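Long-range contact in PRD-containing transcription regulator (Lactobacillus casei, PDB 3NUF), which is probably a transcription regulator built on a PRD (PTS regulation domain), the helical module through which sugar-uptake phosphotransferase systems commonly control such regulators: residues A[77-82]-A[104-109]. Residues are numbered along the deposited sequence; the frame is centred on the assembly and turned at random.
Sequences TMFAEV and EKYVLS. With EDO (1,2-ethanediol), chain C.
Phe79 lays one face of its ring on Tyr106 of helix 104-115. The methylene CB of Tyr106 sits over the ring centre, 3.5 Å from the centroid of the Phe79 ring, a CH-pi contact almost along the ring normal. CB of Phe79 points to the helix, and CG stands beside its own backbone N, anti to the carbonyl carbon (chi1 -62°). Past CB the Tyr106 ring slants off, though its CD1 still lies 3.9 Å from Phe79 CB; the two ring planes are inclined at 34°, an oblique pair. Farther out, Phe79 CE2 lies 3.3 Å from Tyr106 O, and CZ looks on CG2 of Val107 at 4.3 Å. Tyr106 O also accepts a hydrogen bond from Ser109 OG, 2.7 Å long, in the carbonyl plane and on a lone pair. OG reaches back to it from between the backbone N and carbonyl carbon of Ser109. Val82, which closes the type I turn begun by Phe79, rests CG1 on Ser109 OG at 3.5 Å. Ile110 of the same helix touches both Phe79 and Val82, while Val74 lies against Phe79 from the loop. An alanine at Phe79 would probably leave Tyr106 CB and Val107 CG2 without their aromatic cover and open a gap between loop and helix. Across the two segments the loop linking helices 48-67 and 84-97 is thus held to helix 104-115 within the PRD by apolar and CH-pi packing; the Ser109 hydroxyl is spent on Tyr106 O of its own helix, so between these two segments attachment probably rests on shape fit more than on polar pairing.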
loop_
_atom_site.group_PDB
_atom_site.type_symbol
_atom_site.label_atom_id
_atom_site.label_comp_id
_atom_site.label_asym_id
_atom_site.label_seq_id
_atom_site.Cartn_x
_atom_site.Cartn_y
_atom_site.Cartn_z
ATOM N N THR A 77 5.787 18.210 4.609
ATOM C CA THR A 77 6.156 18.580 5.965
ATOM C C THR A 77 5.244 17.995 6.980
ATOM O O THR A 77 5.666 17.783 8.116
ATOM C CB THR A 77 6.281 20.073 6.193
ATOM O OG1 THR A 77 5.005 20.692 6.061
ATOM C CG2 THR A 77 7.298 20.636 5.253
HETATM N N MSE A 78 4.000 17.694 6.623
HETATM C CA MSE A 78 3.083 17.071 7.539
HETATM C C MSE A 78 3.506 15.676 7.940
HETATM O O MSE A 78 2.914 15.089 8.876
HETATM C CB MSE A 78 1.678 16.975 6.962
HETATM C CG MSE A 78 1.071 18.348 6.661
HETATM SE SE MSE A 78 -0.753 18.267 6.120
HETATM C CE MSE A 78 -1.061 20.087 5.464
ATOM N N PHE A 79 4.470 15.092 7.220
ATOM C CA PHE A 79 4.875 13.683 7.456
ATOM C C PHE A 79 6.254 13.612 8.093
ATOM O O PHE A 79 6.861 12.571 8.131
ATOM C CB PHE A 79 4.810 12.932 6.092
ATOM C CG PHE A 79 3.453 12.895 5.499
ATOM C CD1 PHE A 79 2.986 13.961 4.736
ATOM C CD2 PHE A 79 2.625 11.786 5.642
ATOM C CE1 PHE A 79 1.696 13.956 4.204
ATOM C CE2 PHE A 79 1.341 11.779 5.101
ATOM C CZ PHE A 79 0.872 12.867 4.410
ATOM N N ALA A 80 6.733 14.741 8.629
ATOM C CA ALA A 80 8.073 14.830 9.191
ATOM C C ALA A 80 8.285 13.817 10.282
ATOM O O ALA A 80 9.414 13.355 10.431
ATOM C CB ALA A 80 8.260 16.250 9.804
ATOM N N GLU A 81 7.289 13.505 11.067
ATOM C CA GLU A 81 7.472 12.566 12.182
ATOM C C GLU A 81 7.024 11.122 11.936
ATOM O O GLU A 81 7.046 10.278 12.822
ATOM C CB GLU A 81 6.900 13.203 13.444
ATOM C CG GLU A 81 7.773 14.486 13.887
ATOM C CD GLU A 81 9.276 14.188 14.152
ATOM O OE1 GLU A 81 9.546 13.334 15.033
ATOM O OE2 GLU A 81 10.172 14.805 13.494
ATOM N N VAL A 82 6.729 10.796 10.686
ATOM C CA VAL A 82 6.526 9.385 10.297
ATOM C C VAL A 82 7.843 8.633 10.341
ATOM O O VAL A 82 8.862 9.132 9.931
ATOM C CB VAL A 82 5.910 9.289 8.883
ATOM C CG1 VAL A 82 5.782 7.850 8.469
ATOM C CG2 VAL A 82 4.587 10.001 8.847
ATOM N N GLU A 104 3.633 9.978 -3.657
ATOM C CA GLU A 104 2.626 9.016 -3.296
ATOM C C GLU A 104 3.048 8.306 -1.997
ATOM O O GLU A 104 2.189 7.782 -1.267
ATOM C CB GLU A 104 2.417 7.983 -4.362
ATOM C CG GLU A 104 1.795 8.456 -5.653
ATOM C CD GLU A 104 0.264 8.515 -5.680
ATOM O OE1 GLU A 104 -0.432 8.008 -4.746
ATOM O OE2 GLU A 104 -0.240 9.061 -6.692
ATOM N N LYS A 105 4.345 8.250 -1.695
ATOM C CA LYS A 105 4.774 7.539 -0.502
ATOM C C LYS A 105 4.193 8.110 0.774
ATOM O O LYS A 105 4.099 7.377 1.767
ATOM C CB LYS A 105 6.302 7.486 -0.424
ATOM C CG LYS A 105 6.983 8.781 -0.108
ATOM C CD LYS A 105 8.510 8.682 -0.128
ATOM C CE LYS A 105 9.163 9.990 0.080
ATOM N NZ LYS A 105 10.696 9.902 0.156
ATOM N N TYR A 106 3.903 9.399 0.828
ATOM C CA TYR A 106 3.502 9.991 2.126
ATOM C C TYR A 106 2.206 9.451 2.661
ATOM O O TYR A 106 2.137 8.901 3.775
ATOM C CB TYR A 106 3.540 11.519 2.023
ATOM C CG TYR A 106 4.897 12.086 1.698
ATOM C CD1 TYR A 106 5.954 11.865 2.560
ATOM C CD2 TYR A 106 5.138 12.816 0.527
ATOM C CE1 TYR A 106 7.190 12.355 2.250
ATOM C CE2 TYR A 106 6.367 13.293 0.218
ATOM C CZ TYR A 106 7.406 13.055 1.060
ATOM O OH TYR A 106 8.669 13.510 0.757
ATOM N N VAL A 107 1.154 9.529 1.881
ATOM C CA VAL A 107 -0.145 9.016 2.353
ATOM C C VAL A 107 -0.038 7.503 2.591
ATOM O O VAL A 107 -0.558 6.986 3.585
ATOM C CB VAL A 107 -1.270 9.370 1.409
ATOM C CG1 VAL A 107 -2.550 8.566 1.680
ATOM C CG2 VAL A 107 -1.554 10.862 1.523
ATOM N N LEU A 108 0.650 6.776 1.708
ATOM C CA LEU A 108 0.803 5.323 1.909
ATOM C C LEU A 108 1.550 5.005 3.195
ATOM O O LEU A 108 1.186 4.059 3.909
ATOM C CB LEU A 108 1.471 4.673 0.708
ATOM C CG LEU A 108 1.747 3.165 0.854
ATOM C CD1 LEU A 108 0.472 2.359 1.066
ATOM C CD2 LEU A 108 2.515 2.643 -0.362
ATOM N N SER A 109 2.531 5.812 3.579
ATOM C CA SER A 109 3.282 5.549 4.806
ATOM C C SER A 109 2.420 5.494 6.053
ATOM O O SER A 109 2.760 4.753 6.989
ATOM C CB SER A 109 4.429 6.559 4.944
ATOM O OG SER A 109 3.989 7.810 5.407
HETATM C C1 EDO C . 3.676 23.736 5.070
HETATM O O1 EDO C . 4.542 22.728 4.682
HETATM C C2 EDO C . 3.435 24.550 3.853
HETATM O O2 EDO C . 4.048 25.839 3.966
#